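Local atomic coordinates of putative alpha-L-fucosidase (Bacteroides thetaiotaomicron VPI-5482, PDB entry 3GZA), a protein that probably hydrolyses alpha-L-fucosides as a family 29 glycoside hydrolase, releasing L-fucose from glycans. Residues R160-E163 with K164-T167; N153-A156 with W157-L161; D113-N116 with S117-Y121; L324-A327 with G328-Q331. All coordinates share one frame; numbering follows the deposited sequence.

Contact 1 (R160-E163 with K164-T167). With EDO (1,2-ethanediol), chain K.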
ATOM      1  N   ARG A 160      -1.350   5.888 -13.765  1.00 22.92           N
ATOM      2  CA  ARG A 160      -2.180   4.718 -14.088  1.00 23.66           C
ATOM      3  C   ARG A 160      -2.933   4.249 -12.884  1.00 24.74           C
ATOM      4  O   ARG A 160      -4.070   3.815 -13.007  1.00 25.19           O
ATOM      5  CB  ARG A 160      -1.338   3.576 -14.689  1.00 23.79           C
ATOM      6  CG  ARG A 160      -0.870   3.843 -16.138  1.00 24.28           C
ATOM      7  CD  ARG A 160      -0.181   2.634 -16.707  1.00 24.39           C
ATOM      8  NE  ARG A 160       1.088   2.336 -16.086  1.00 25.27           N
ATOM      9  CZ  ARG A 160       2.256   2.872 -16.460  1.00 26.18           C
ATOM     10  NH1 ARG A 160       2.355   3.750 -17.465  1.00 30.90           N
ATOM     11  NH2 ARG A 160       3.330   2.555 -15.807  1.00 27.26           N
ATOM     12  N   LEU A 161      -2.310   4.280 -11.705  1.00 24.66           N
ATOM     13  CA  LEU A 161      -2.995   3.830 -10.482  1.00 24.19           C
ATOM     14  C   LEU A 161      -4.233   4.693 -10.279  1.00 25.04           C
ATOM     15  O   LEU A 161      -5.345   4.204  -9.983  1.00 24.46           O
ATOM     16  CB  LEU A 161      -2.072   3.959  -9.278  1.00 25.25           C
ATOM     17  CG  LEU A 161      -2.740   3.686  -7.921  1.00 24.92           C
ATOM     18  CD1 LEU A 161      -3.220   2.211  -7.721  1.00 28.57           C
ATOM     19  CD2 LEU A 161      -1.850   4.127  -6.750  1.00 27.17           C
ATOM     20  N   CYS A 162      -4.049   6.003 -10.444  1.00 24.57           N
ATOM     21  CA  CYS A 162      -5.162   6.936 -10.260  1.00 25.07           C
ATOM     22  C   CYS A 162      -6.245   6.714 -11.286  1.00 24.90           C
ATOM     23  O   CYS A 162      -7.452   6.712 -10.960  1.00 24.85           O
ATOM     24  CB  CYS A 162      -4.662   8.366 -10.328  1.00 25.76           C
ATOM     25  SG  CYS A 162      -3.617   8.794  -8.892  1.00 27.32           S
ATOM     26  N   GLU A 163      -5.853   6.516 -12.532  1.00 24.26           N
ATOM     27  CA  GLU A 163      -6.795   6.184 -13.625  1.00 24.54           C
ATOM     28  C   GLU A 163      -7.597   4.924 -13.243  1.00 25.62           C
ATOM     29  O   GLU A 163      -8.831   4.874 -13.424  1.00 25.13           O
ATOM     30  CB  GLU A 163      -6.061   5.990 -14.946  1.00 26.65           C
ATOM     31  CG  GLU A 163      -5.485   7.309 -15.483  1.00 24.28           C
ATOM     32  CD  GLU A 163      -4.415   7.171 -16.514  1.00 29.56           C
ATOM     33  OE1 GLU A 163      -4.133   6.041 -16.949  1.00 28.45           O
ATOM     34  OE2 GLU A 163      -3.822   8.208 -16.883  1.00 27.75           O
ATOM     35  N   LYS A 164      -6.896   3.922 -12.725  1.00 25.82           N
ATOM     36  CA  LYS A 164      -7.589   2.688 -12.329  1.00 26.07           C
ATOM     37  C   LYS A 164      -8.544   2.885 -11.149  1.00 26.13           C
ATOM     38  O   LYS A 164      -9.640   2.318 -11.162  1.00 25.17           O
ATOM     39  CB  LYS A 164      -6.597   1.573 -12.058  1.00 26.57           C
ATOM     40  CG  LYS A 164      -5.948   1.025 -13.323  1.00 26.40           C
ATOM     41  CD  LYS A 164      -4.935  -0.024 -12.964  1.00 29.49           C
ATOM     42  CE  LYS A 164      -4.308  -0.707 -14.156  1.00 32.98           C
ATOM     43  NZ  LYS A 164      -3.291  -1.712 -13.621  1.00 32.38           N
HETATM   44  N   MSE A 165      -8.166   3.685 -10.173  1.00 24.39           N
HETATM   45  CA  MSE A 165      -9.034   3.992  -9.035  1.00 24.68           C
HETATM   46  C   MSE A 165     -10.284   4.711  -9.528  1.00 25.58           C
HETATM   47  O   MSE A 165     -11.401   4.361  -9.163  1.00 25.63           O
HETATM   48  CB  MSE A 165      -8.331   4.819  -7.967  1.00 25.55           C
HETATM   49  CG  MSE A 165      -7.248   4.042  -7.188  1.00 24.52           C
HETATM   50 SE   MSE A 165      -6.582   5.036  -5.681  0.75 26.51          SE
HETATM   51  CE  MSE A 165      -5.691   6.461  -6.522  1.00 25.18           C
ATOM     52  N   VAL A 166     -10.080   5.694 -10.400  1.00 25.44           N
ATOM     53  CA  VAL A 166     -11.197   6.450 -10.975  1.00 24.65           C
ATOM     54  C   VAL A 166     -12.090   5.514 -11.744  1.00 25.40           C
ATOM     55  O   VAL A 166     -13.298   5.613 -11.677  1.00 25.19           O
ATOM     56  CB  VAL A 166     -10.685   7.627 -11.800  1.00 25.18           C
ATOM     57  CG1 VAL A 166     -11.804   8.348 -12.594  1.00 26.22           C
ATOM     58  CG2 VAL A 166      -9.961   8.658 -10.913  1.00 24.57           C
ATOM     59  N   THR A 167     -11.505   4.580 -12.459  1.00 23.78           N
ATOM     60  CA  THR A 167     -12.316   3.639 -13.251  1.00 24.92           C
ATOM     61  C   THR A 167     -13.190   2.797 -12.314  1.00 25.47           C
ATOM     62  O   THR A 167     -14.391   2.584 -12.593  1.00 24.04           O
ATOM     63  CB  THR A 167     -11.432   2.740 -14.134  1.00 26.31           C
ATOM     64  OG1 THR A 167     -10.674   3.561 -15.029  1.00 24.87           O
ATOM     65  CG2 THR A 167     -12.286   1.774 -15.006  1.00 25.74           C
TER
HETATM   66  C1  EDO K 466      -0.859   1.125 -12.074  1.00 17.65           C
HETATM   67  O1  EDO K 466      -1.245   0.267 -13.219  1.00 23.85           O
HETATM   68  C2  EDO K 466      -1.587   0.459 -10.867  1.00 22.69           C
HETATM   69  O2  EDO K 466      -0.836  -0.568 -10.285  1.00 25.01           O
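The carbonyl oxygen of E163 is gripped twice by T167, one helical turn further on. T167 OG1 donates to E163 O at 2.8 Å and T167 N at 2.9 Å, and the two reach the oxygen from opposite faces of its carbonyl plane, the hydroxyl well above it. T167 can do this because OG1 lies beside its own backbone N (chi1 -60°), turned back down the helix. The hydroxyl proton is thereby spent on the main chain and the rotation of the side chain is fixed. The other three i to i+4 bonds are ordinary, V166 N to C162 O the straightest at 167°.

K164 runs out fully extended beyond CG, its CG passing 3.4 Å from R160 O, and its tip NZ donates to O1 of a bound 1,2-ethanediol at 2.9 Å. The diol, probably from the crystallisation liquor, also lies against R160 CB and bonds E49 of the second subunit, which pairs with the R160 guanidinium too. With an alanine here, the diol oxygen would probably lose this donor, and the carbonyl of R160 the methylene chain now lying along it.

On the buried side the selenomethionine M165 bends at its last torsion (chi3 -67°), bringing CE back to 3.9 Å from C162 SG and 4.3 Å from L161 CG. This apolar side of helix 148-171 meets loops through V93, I131, L137 and P193. E163, V166 and T167 pack on I198 of helix 196-202, and E163 OE2 accepts from D194 N just ahead of that helix.

Contact 2 (N153-A156 with W157-L161). With EDO (1,2-ethanediol), chain K.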
ATOM      1  N   ASN A 153       9.331   6.977 -14.110  1.00 27.39           N
ATOM      2  CA  ASN A 153       8.582   5.740 -14.104  1.00 27.91           C
ATOM      3  C   ASN A 153       7.543   5.682 -13.013  1.00 25.96           C
ATOM      4  O   ASN A 153       6.431   5.179 -13.218  1.00 26.12           O
ATOM      5  CB  ASN A 153       9.535   4.535 -14.025  1.00 29.17           C
ATOM      6  CG  ASN A 153      10.398   4.402 -15.260  1.00 31.79           C
ATOM      7  OD1 ASN A 153       9.971   4.743 -16.361  1.00 32.83           O
ATOM      8  ND2 ASN A 153      11.595   3.898 -15.090  1.00 33.21           N
ATOM      9  N   ARG A 154       7.888   6.186 -11.827  1.00 24.55           N
ATOM     10  CA  ARG A 154       6.942   6.162 -10.732  1.00 23.88           C
ATOM     11  C   ARG A 154       5.782   7.111 -11.004  1.00 24.09           C
ATOM     12  O   ARG A 154       4.615   6.795 -10.711  1.00 24.49           O
ATOM     13  CB  ARG A 154       7.661   6.450  -9.408  1.00 24.69           C
ATOM     14  CG  ARG A 154       6.742   6.270  -8.260  1.00 25.79           C
ATOM     15  CD  ARG A 154       7.506   6.315  -6.914  1.00 26.65           C
ATOM     16  NE  ARG A 154       6.659   6.115  -5.748  1.00 26.20           N
ATOM     17  CZ  ARG A 154       6.264   4.929  -5.296  1.00 24.52           C
ATOM     18  NH1 ARG A 154       6.623   3.807  -5.897  1.00 23.86           N
ATOM     19  NH2 ARG A 154       5.507   4.890  -4.219  1.00 24.40           N
ATOM     20  N   GLN A 155       6.050   8.256 -11.613  1.00 23.34           N
ATOM     21  CA  GLN A 155       4.961   9.155 -11.927  1.00 23.84           C
ATOM     22  C   GLN A 155       4.007   8.491 -12.947  1.00 23.24           C
ATOM     23  O   GLN A 155       2.779   8.621 -12.805  1.00 23.51           O
ATOM     24  CB  GLN A 155       5.502  10.442 -12.498  1.00 22.39           C
ATOM     25  CG  GLN A 155       4.463  11.524 -12.628  1.00 23.28           C
ATOM     26  CD  GLN A 155       4.080  12.099 -11.307  1.00 26.27           C
ATOM     27  OE1 GLN A 155       4.982  12.331 -10.460  1.00 28.08           O
ATOM     28  NE2 GLN A 155       2.779  12.442 -11.137  1.00 25.09           N
ATOM     29  N   ALA A 156       4.570   7.781 -13.933  1.00 24.60           N
ATOM     30  CA  ALA A 156       3.752   7.113 -14.985  1.00 23.77           C
ATOM     31  C   ALA A 156       2.865   6.062 -14.302  1.00 24.00           C
ATOM     32  O   ALA A 156       1.682   5.888 -14.620  1.00 25.94           O
ATOM     33  CB  ALA A 156       4.631   6.505 -16.037  1.00 24.38           C
ATOM     34  N   TRP A 157       3.457   5.311 -13.384  1.00 23.69           N
ATOM     35  CA  TRP A 157       2.732   4.289 -12.620  1.00 23.37           C
ATOM     36  C   TRP A 157       1.633   4.889 -11.766  1.00 23.22           C
ATOM     37  O   TRP A 157       0.508   4.384 -11.749  1.00 23.89           O
ATOM     38  CB  TRP A 157       3.730   3.474 -11.773  1.00 24.08           C
ATOM     39  CG  TRP A 157       3.043   2.624 -10.747  1.00 23.70           C
ATOM     40  CD1 TRP A 157       2.494   1.387 -10.934  1.00 27.61           C
ATOM     41  CD2 TRP A 157       2.829   2.948  -9.380  1.00 28.84           C
ATOM     42  NE1 TRP A 157       1.906   0.951  -9.781  1.00 29.21           N
ATOM     43  CE2 TRP A 157       2.130   1.877  -8.813  1.00 27.87           C
ATOM     44  CE3 TRP A 157       3.173   4.037  -8.576  1.00 27.03           C
ATOM     45  CZ2 TRP A 157       1.769   1.862  -7.465  1.00 31.64           C
ATOM     46  CZ3 TRP A 157       2.805   4.000  -7.242  1.00 30.49           C
ATOM     47  CH2 TRP A 157       2.135   2.900  -6.729  1.00 29.96           C
ATOM     48  N   TYR A 158       1.942   5.973 -11.053  1.00 23.65           N
ATOM     49  CA  TYR A 158       0.992   6.618 -10.209  1.00 23.57           C
ATOM     50  C   TYR A 158      -0.193   7.149 -11.034  1.00 23.20           C
ATOM     51  O   TYR A 158      -1.354   7.026 -10.627  1.00 24.48           O
ATOM     52  CB  TYR A 158       1.631   7.718  -9.352  1.00 23.28           C
ATOM     53  CG  TYR A 158       0.631   8.385  -8.449  1.00 23.61           C
ATOM     54  CD1 TYR A 158       0.069   7.690  -7.378  1.00 24.47           C
ATOM     55  CD2 TYR A 158       0.244   9.725  -8.629  1.00 23.98           C
ATOM     56  CE1 TYR A 158      -0.862   8.304  -6.517  1.00 25.47           C
ATOM     57  CE2 TYR A 158      -0.658  10.336  -7.804  1.00 24.12           C
ATOM     58  CZ  TYR A 158      -1.235   9.628  -6.726  1.00 25.89           C
ATOM     59  OH  TYR A 158      -2.156  10.258  -5.888  1.00 25.15           O
ATOM     60  N   LYS A 159       0.094   7.748 -12.175  1.00 24.14           N
ATOM     61  CA  LYS A 159      -0.981   8.196 -13.037  1.00 23.76           C
ATOM     62  C   LYS A 159      -1.926   7.022 -13.408  1.00 24.22           C
ATOM     63  O   LYS A 159      -3.143   7.177 -13.386  1.00 24.37           O
ATOM     64  CB  LYS A 159      -0.407   8.856 -14.295  1.00 25.08           C
ATOM     65  CG  LYS A 159       0.175  10.261 -13.996  1.00 26.60           C
ATOM     66  CD  LYS A 159       1.152  10.836 -15.003  1.00 29.01           C
ATOM     67  CE  LYS A 159       0.599  10.988 -16.360  1.00 30.69           C
ATOM     68  NZ  LYS A 159       1.664  11.657 -17.217  1.00 30.97           N
ATOM     69  N   ARG A 160      -1.350   5.888 -13.765  1.00 22.92           N
ATOM     70  CA  ARG A 160      -2.180   4.718 -14.088  1.00 23.66           C
ATOM     71  C   ARG A 160      -2.933   4.249 -12.884  1.00 24.74           C
ATOM     72  O   ARG A 160      -4.070   3.815 -13.007  1.00 25.19           O
ATOM     73  CB  ARG A 160      -1.338   3.576 -14.689  1.00 23.79           C
ATOM     74  CG  ARG A 160      -0.870   3.843 -16.138  1.00 24.28           C
ATOM     75  CD  ARG A 160      -0.181   2.634 -16.707  1.00 24.39           C
ATOM     76  NE  ARG A 160       1.088   2.336 -16.086  1.00 25.27           N
ATOM     77  CZ  ARG A 160       2.256   2.872 -16.460  1.00 26.18           C
ATOM     78  NH1 ARG A 160       2.355   3.750 -17.465  1.00 30.90           N
ATOM     79  NH2 ARG A 160       3.330   2.555 -15.807  1.00 27.26           N
ATOM     80  N   LEU A 161      -2.310   4.280 -11.705  1.00 24.66           N
ATOM     81  CA  LEU A 161      -2.995   3.830 -10.482  1.00 24.19           C
ATOM     82  C   LEU A 161      -4.233   4.693 -10.279  1.00 25.04           C
ATOM     83  O   LEU A 161      -5.345   4.204  -9.983  1.00 24.46           O
ATOM     84  CB  LEU A 161      -2.072   3.959  -9.278  1.00 25.25           C
ATOM     85  CG  LEU A 161      -2.740   3.686  -7.921  1.00 24.92           C
ATOM     86  CD1 LEU A 161      -3.220   2.211  -7.721  1.00 28.57           C
ATOM     87  CD2 LEU A 161      -1.850   4.127  -6.750  1.00 27.17           C
TER
HETATM   88  C1  EDO K 466      -0.859   1.125 -12.074  1.00 17.65           C
HETATM   89  O1  EDO K 466      -1.245   0.267 -13.219  1.00 23.85           O
HETATM   90  C2  EDO K 466      -1.587   0.459 -10.867  1.00 22.69           C
HETATM   91  O2  EDO K 466      -0.836  -0.568 -10.285  1.00 25.01           O
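R154 and W157 run side by side, pointing the same way, with the indole rim over one face of the guanidinium. W157 CZ3 stands 3.9 Å above the R154 guanidinium plane, offset from its centre, and the two planes are 30° apart: a loose, tilted overlap. Both side chains leave the helix with CG anti to the backbone N (chi1 -173° for R154), and the arginine stays extended as far as NE. Its NH2 bonds the carbonyl oxygens of L137 and, across the dimer interface, of L136 in the second subunit.

On the pyrrole side of the indole, W157 NE1 makes a weak bond of 3.2 Å to O2 of the bound ethanediol.

All this lies on helix 148-171, within the TIM-barrel-type alpha-L-fucosidase domain, and regular i to i+4 bonds tie each turn to the next, Y158 N to R154 O being 2.8 Å long.

R160 folds back by a bend at chi3 (-68°), laying its guanidinium over A156 O, which stands 3.5 Å from the plane and over its centre, while R160 NH1 reaches 3.8 Å from A156 CB. The same guanidinium is salt-bridged through NH2 to E49 of the second subunit. Further round, K159 CD meets Q155 CG at 4.1 Å, the two side chains crossing at a slant. Their polar ends go elsewhere: K159 NZ to A190 O, Q155 to A144, F142 and D191. Y158 OH bonds I131 O.

Contact 3 (D113-N116 with S117-Y121)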
ATOM      1  N   ASP A 113     -21.966   1.673   0.747  1.00 24.50           N
ATOM      2  CA  ASP A 113     -22.973   2.001   1.753  1.00 25.40           C
ATOM      3  C   ASP A 113     -23.523   3.400   1.429  1.00 25.11           C
ATOM      4  O   ASP A 113     -24.738   3.635   1.410  1.00 24.54           O
ATOM      5  CB  ASP A 113     -22.346   2.063   3.132  1.00 25.04           C
ATOM      6  CG  ASP A 113     -22.087   0.719   3.780  1.00 28.35           C
ATOM      7  OD1 ASP A 113     -22.082  -0.335   3.133  1.00 27.06           O
ATOM      8  OD2 ASP A 113     -21.854   0.776   5.002  1.00 30.84           O
ATOM      9  N   PHE A 114     -22.617   4.324   1.167  1.00 25.22           N
ATOM     10  CA  PHE A 114     -22.941   5.735   0.939  1.00 25.02           C
ATOM     11  C   PHE A 114     -23.776   6.008  -0.270  1.00 24.78           C
ATOM     12  O   PHE A 114     -24.821   6.684  -0.171  1.00 24.74           O
ATOM     13  CB  PHE A 114     -21.632   6.516   0.836  1.00 25.06           C
ATOM     14  CG  PHE A 114     -21.816   7.986   0.682  1.00 25.23           C
ATOM     15  CD1 PHE A 114     -22.024   8.768   1.769  1.00 26.04           C
ATOM     16  CD2 PHE A 114     -21.752   8.594  -0.557  1.00 26.98           C
ATOM     17  CE1 PHE A 114     -22.223  10.125   1.644  1.00 26.19           C
ATOM     18  CE2 PHE A 114     -21.906   9.990  -0.677  1.00 27.75           C
ATOM     19  CZ  PHE A 114     -22.145  10.732   0.415  1.00 27.22           C
ATOM     20  N   VAL A 115     -23.403   5.429  -1.407  1.00 25.21           N
ATOM     21  CA  VAL A 115     -24.201   5.682  -2.598  1.00 25.22           C
ATOM     22  C   VAL A 115     -25.571   5.033  -2.458  1.00 24.71           C
ATOM     23  O   VAL A 115     -26.599   5.596  -2.881  1.00 24.62           O
ATOM     24  CB  VAL A 115     -23.518   5.248  -3.908  1.00 24.44           C
ATOM     25  CG1 VAL A 115     -22.178   5.981  -4.134  1.00 26.85           C
ATOM     26  CG2 VAL A 115     -23.337   3.735  -3.967  1.00 25.78           C
ATOM     27  N   ASN A 116     -25.639   3.874  -1.785  1.00 24.70           N
ATOM     28  CA  ASN A 116     -26.908   3.242  -1.535  1.00 24.95           C
ATOM     29  C   ASN A 116     -27.815   4.140  -0.657  1.00 24.47           C
ATOM     30  O   ASN A 116     -29.014   4.269  -0.933  1.00 24.96           O
ATOM     31  CB  ASN A 116     -26.711   1.861  -0.861  1.00 23.66           C
ATOM     32  CG  ASN A 116     -26.117   0.810  -1.808  1.00 26.45           C
ATOM     33  OD1 ASN A 116     -26.022   1.009  -3.023  1.00 26.62           O
ATOM     34  ND2 ASN A 116     -25.818  -0.372  -1.248  1.00 26.05           N
ATOM     35  N   SER A 117     -27.227   4.715   0.408  1.00 24.05           N
ATOM     36  CA  SER A 117     -27.961   5.597   1.309  1.00 25.23           C
ATOM     37  C   SER A 117     -28.448   6.808   0.563  1.00 24.32           C
ATOM     38  O   SER A 117     -29.586   7.221   0.741  1.00 23.88           O
ATOM     39  CB  SER A 117     -27.103   6.001   2.519  1.00 25.68           C
ATOM     40  OG  SER A 117     -26.811   4.860   3.301  1.00 25.17           O
ATOM     41  N   CYS A 118     -27.603   7.425  -0.269  1.00 24.77           N
ATOM     42  CA  CYS A 118     -28.038   8.592  -1.053  1.00 26.07           C
ATOM     43  C   CYS A 118     -29.294   8.254  -1.821  1.00 25.83           C
ATOM     44  O   CYS A 118     -30.322   8.930  -1.744  1.00 26.55           O
ATOM     45  CB  CYS A 118     -26.946   9.032  -2.024  1.00 25.99           C
ATOM     46  SG  CYS A 118     -25.554   9.862  -1.181  1.00 26.92           S
ATOM     47  N   ARG A 119     -29.236   7.174  -2.594  1.00 25.50           N
ATOM     48  CA  ARG A 119     -30.349   6.833  -3.465  1.00 25.90           C
ATOM     49  C   ARG A 119     -31.604   6.482  -2.681  1.00 25.54           C
ATOM     50  O   ARG A 119     -32.729   6.762  -3.120  1.00 26.95           O
ATOM     51  CB  ARG A 119     -29.941   5.711  -4.421  1.00 26.48           C
ATOM     52  CG  ARG A 119     -28.891   6.176  -5.412  1.00 27.40           C
ATOM     53  CD  ARG A 119     -28.425   5.124  -6.389  1.00 28.15           C
ATOM     54  NE  ARG A 119     -27.319   5.665  -7.216  1.00 28.15           N
ATOM     55  CZ  ARG A 119     -26.066   5.193  -7.257  1.00 28.18           C
ATOM     56  NH1 ARG A 119     -25.676   4.131  -6.547  1.00 29.60           N
ATOM     57  NH2 ARG A 119     -25.199   5.799  -8.037  1.00 29.86           N
ATOM     58  N   LYS A 120     -31.426   5.852  -1.529  1.00 25.29           N
ATOM     59  CA  LYS A 120     -32.558   5.488  -0.654  1.00 24.57           C
ATOM     60  C   LYS A 120     -33.406   6.709  -0.234  1.00 24.19           C
ATOM     61  O   LYS A 120     -34.645   6.621  -0.171  1.00 25.55           O
ATOM     62  CB  LYS A 120     -32.040   4.758   0.589  1.00 25.02           C
ATOM     63  CG  LYS A 120     -33.101   4.361   1.622  1.00 25.46           C
ATOM     64  CD  LYS A 120     -32.532   3.502   2.740  1.00 25.20           C
ATOM     65  CE  LYS A 120     -33.521   3.238   3.834  1.00 27.61           C
ATOM     66  NZ  LYS A 120     -32.848   2.412   4.883  1.00 29.20           N
ATOM     67  N   TYR A 121     -32.726   7.824   0.039  1.00 24.24           N
ATOM     68  CA  TYR A 121     -33.362   9.045   0.501  1.00 24.87           C
ATOM     69  C   TYR A 121     -33.517  10.099  -0.570  1.00 26.03           C
ATOM     70  O   TYR A 121     -33.942  11.223  -0.296  1.00 27.46           O
ATOM     71  CB  TYR A 121     -32.664   9.594   1.730  1.00 25.08           C
ATOM     72  CG  TYR A 121     -32.751   8.613   2.879  1.00 24.43           C
ATOM     73  CD1 TYR A 121     -33.903   8.467   3.595  1.00 29.05           C
ATOM     74  CD2 TYR A 121     -31.665   7.812   3.197  1.00 23.58           C
ATOM     75  CE1 TYR A 121     -33.996   7.520   4.632  1.00 27.89           C
ATOM     76  CE2 TYR A 121     -31.728   6.883   4.206  1.00 27.88           C
ATOM     77  CZ  TYR A 121     -32.863   6.737   4.919  1.00 28.26           C
ATOM     78  OH  TYR A 121     -32.914   5.810   5.941  1.00 30.63           O
TER
HETATM   79  O   HOH W   1     -27.328   2.181  -5.122  1.00 20.21           O
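Helix 110-121 lies between parallel strands 75-79 and 124-129 in chain order, a beta-alpha-beta unit of the TIM-barrel-type domain, and its inner side carries a Cys sulfur-aromatic contact. C118 SG sits over one face of the F114 ring, 4.0 Å from the centroid and 24° off the ring normal, nearest the rim carbon CE2 at 3.7 Å. F114 swings its ring out with CG anti to the backbone N (chi1 -177°), whereas C118 holds SG beside its own N (chi1 -73°), which carries the sulfur back one turn over the ring. C118 N also bonds F114 O at 2.9 Å.

Next to this pair, V115 and R119 lie alongside each other, pointing the same way. R119 is extended from CG to NE, and R119 NH1 comes 3.5 Å from V115 CG2. The same NH1 donates to a water at 2.9 Å in the guanidinium plane, and that water donates to N116 OD1 at 2.7 Å, bridging R119 and N116. R119 NH2 is taken by the carbonyl oxygens of Y173 and D175, which should steady the group.

S117 points its hydroxyl to D62 and T61 at the start of helix 61-69, and K120 forms a salt bridge with D62. Y121 packs on that helix through V65 and Q66. On the sheet side F114 and C118 press on A76 of strand 75-79, F114 also on L78, while V115, C118 and R119 rest on P125 of strand 124-129.

Contact 4 (L324-A327 with G328-Q331)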
ATOM      1  N   LEU A 324     -21.023   8.125  12.787  1.00 24.01           N
ATOM      2  CA  LEU A 324     -22.258   8.880  12.705  1.00 24.54           C
ATOM      3  C   LEU A 324     -21.999  10.396  12.617  1.00 24.66           C
ATOM      4  O   LEU A 324     -20.991  10.884  13.135  1.00 25.51           O
ATOM      5  CB  LEU A 324     -23.074   8.626  13.959  1.00 24.35           C
ATOM      6  CG  LEU A 324     -23.582   7.218  14.148  1.00 25.42           C
ATOM      7  CD1 LEU A 324     -24.127   7.053  15.550  1.00 26.41           C
ATOM      8  CD2 LEU A 324     -24.625   6.870  13.111  1.00 27.19           C
ATOM      9  N   ILE A 325     -22.946  11.127  12.016  1.00 25.33           N
ATOM     10  CA  ILE A 325     -22.931  12.586  12.107  1.00 25.37           C
ATOM     11  C   ILE A 325     -23.368  12.919  13.553  1.00 24.54           C
ATOM     12  O   ILE A 325     -24.426  12.446  14.031  1.00 25.16           O
ATOM     13  CB  ILE A 325     -23.843  13.252  11.028  1.00 25.74           C
ATOM     14  CG1 ILE A 325     -23.217  13.108   9.638  1.00 26.94           C
ATOM     15  CG2 ILE A 325     -24.188  14.682  11.425  1.00 26.09           C
ATOM     16  CD1 ILE A 325     -21.951  13.950   9.441  1.00 26.77           C
ATOM     17  N   PRO A 326     -22.562  13.730  14.274  1.00 24.65           N
ATOM     18  CA  PRO A 326     -22.909  14.048  15.667  1.00 24.94           C
ATOM     19  C   PRO A 326     -24.293  14.653  15.840  1.00 24.09           C
ATOM     20  O   PRO A 326     -24.762  15.372  14.970  1.00 24.65           O
ATOM     21  CB  PRO A 326     -21.788  15.019  16.107  1.00 25.75           C
ATOM     22  CG  PRO A 326     -20.636  14.613  15.254  1.00 26.59           C
ATOM     23  CD  PRO A 326     -21.225  14.265  13.911  1.00 25.71           C
ATOM     24  N   ALA A 327     -24.945  14.354  16.959  1.00 24.75           N
ATOM     25  CA  ALA A 327     -26.302  14.801  17.191  1.00 25.07           C
ATOM     26  C   ALA A 327     -26.497  16.298  17.042  1.00 25.65           C
ATOM     27  O   ALA A 327     -27.513  16.764  16.516  1.00 25.58           O
ATOM     28  CB  ALA A 327     -26.726  14.353  18.617  1.00 25.86           C
ATOM     29  N   GLY A 328     -25.567  17.077  17.590  1.00 26.77           N
ATOM     30  CA  GLY A 328     -25.675  18.521  17.514  1.00 25.88           C
ATOM     31  C   GLY A 328     -25.623  19.064  16.095  1.00 25.15           C
ATOM     32  O   GLY A 328     -26.365  19.969  15.741  1.00 25.04           O
ATOM     33  N   ASP A 329     -24.718  18.493  15.317  1.00 24.30           N
ATOM     34  CA  ASP A 329     -24.589  18.832  13.915  1.00 24.01           C
ATOM     35  C   ASP A 329     -25.893  18.545  13.172  1.00 24.45           C
ATOM     36  O   ASP A 329     -26.391  19.339  12.403  1.00 23.69           O
ATOM     37  CB  ASP A 329     -23.445  18.048  13.309  1.00 24.32           C
ATOM     38  CG  ASP A 329     -22.102  18.380  13.929  1.00 24.60           C
ATOM     39  OD1 ASP A 329     -21.950  18.301  15.178  1.00 26.44           O
ATOM     40  OD2 ASP A 329     -21.200  18.717  13.107  1.00 29.88           O
ATOM     41  N   ALA A 330     -26.416  17.342  13.373  1.00 24.12           N
ATOM     42  CA  ALA A 330     -27.679  16.923  12.734  1.00 25.52           C
ATOM     43  C   ALA A 330     -28.837  17.841  13.104  1.00 25.09           C
ATOM     44  O   ALA A 330     -29.680  18.198  12.260  1.00 25.36           O
ATOM     45  CB  ALA A 330     -28.005  15.471  13.140  1.00 25.84           C
ATOM     46  N   GLN A 331     -28.889  18.244  14.362  1.00 24.40           N
ATOM     47  CA  GLN A 331     -29.966  19.128  14.798  1.00 25.14           C
ATOM     48  C   GLN A 331     -29.824  20.475  14.098  1.00 24.29           C
ATOM     49  O   GLN A 331     -30.801  21.032  13.672  1.00 24.51           O
ATOM     50  CB  GLN A 331     -29.980  19.262  16.308  1.00 26.13           C
ATOM     51  CG  GLN A 331     -30.931  20.278  16.875  1.00 25.92           C
ATOM     52  CD  GLN A 331     -32.393  20.022  16.507  1.00 27.95           C
ATOM     53  OE1 GLN A 331     -32.822  18.876  16.295  1.00 30.55           O
ATOM     54  NE2 GLN A 331     -33.167  21.097  16.448  1.00 29.45           N
TER
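P326 and D329 meet where the loop turns into helix 327-344, the P326 CB atom 3.4 Å from D329 OD1. Along the helix, G328 comes first; it has no side chain, and its backbone simply carries the first turn forward from A327.

D329 follows and touches both P326 and I325. Its CG lies beside its own backbone N (chi1 -63°), which brings OD1 against CB and CG of P326, while D329 CB meets I325 CG2 at 3.9 Å, those two side chains crossing at about a right angle. OD1 forms a salt bridge with R275, whose side chain also packs on P326. Replacing the carboxylate by an alanine's methyl is likely to leave R275 without its charged mate and a gap beside P326 CB.

A330 points its CB toward the loop, and A330 CB lies 4.3 Å from I325 CG2. A330 N donates to P326 O at 3.0 Å, an almost straight bond (171°) and the first i to i+4 link across the junction. Q331 N then bonds A327 O, also at 3.0 Å, and its bent side chain leads outward to E335.

I325, meanwhile, presses on W64 and A67 of helix 61-69. All this is the N-terminus of helix 327-344, with P326 at the N-cap position, its ring ahead of the first turn and its carbonyl taking the first i to i+4 bond.

Along the chain the order is contact 3, contact 2, contact 1, contact 4. Contacts 2 and 1 are successive turns of helix 148-171, sharing R160 and L161, with centres about 10 Å apart; both touch the same ethanediol and face the second subunit, so this helix helps build the dimer interface. Contact 3, on helix 110-121, lies about 23 Å from contact 1, and contact 4, at the start of helix 327-344, about 18 Å from contact 3 and about 40 Å from contact 2, all between centres. Contacts 3 and 4 both lean on helix 61-69, which links them on the outside of the barrel. All four belong to the TIM-barrel-type domain, and helix 327-344 leads on toward the C-terminal beta-sheets.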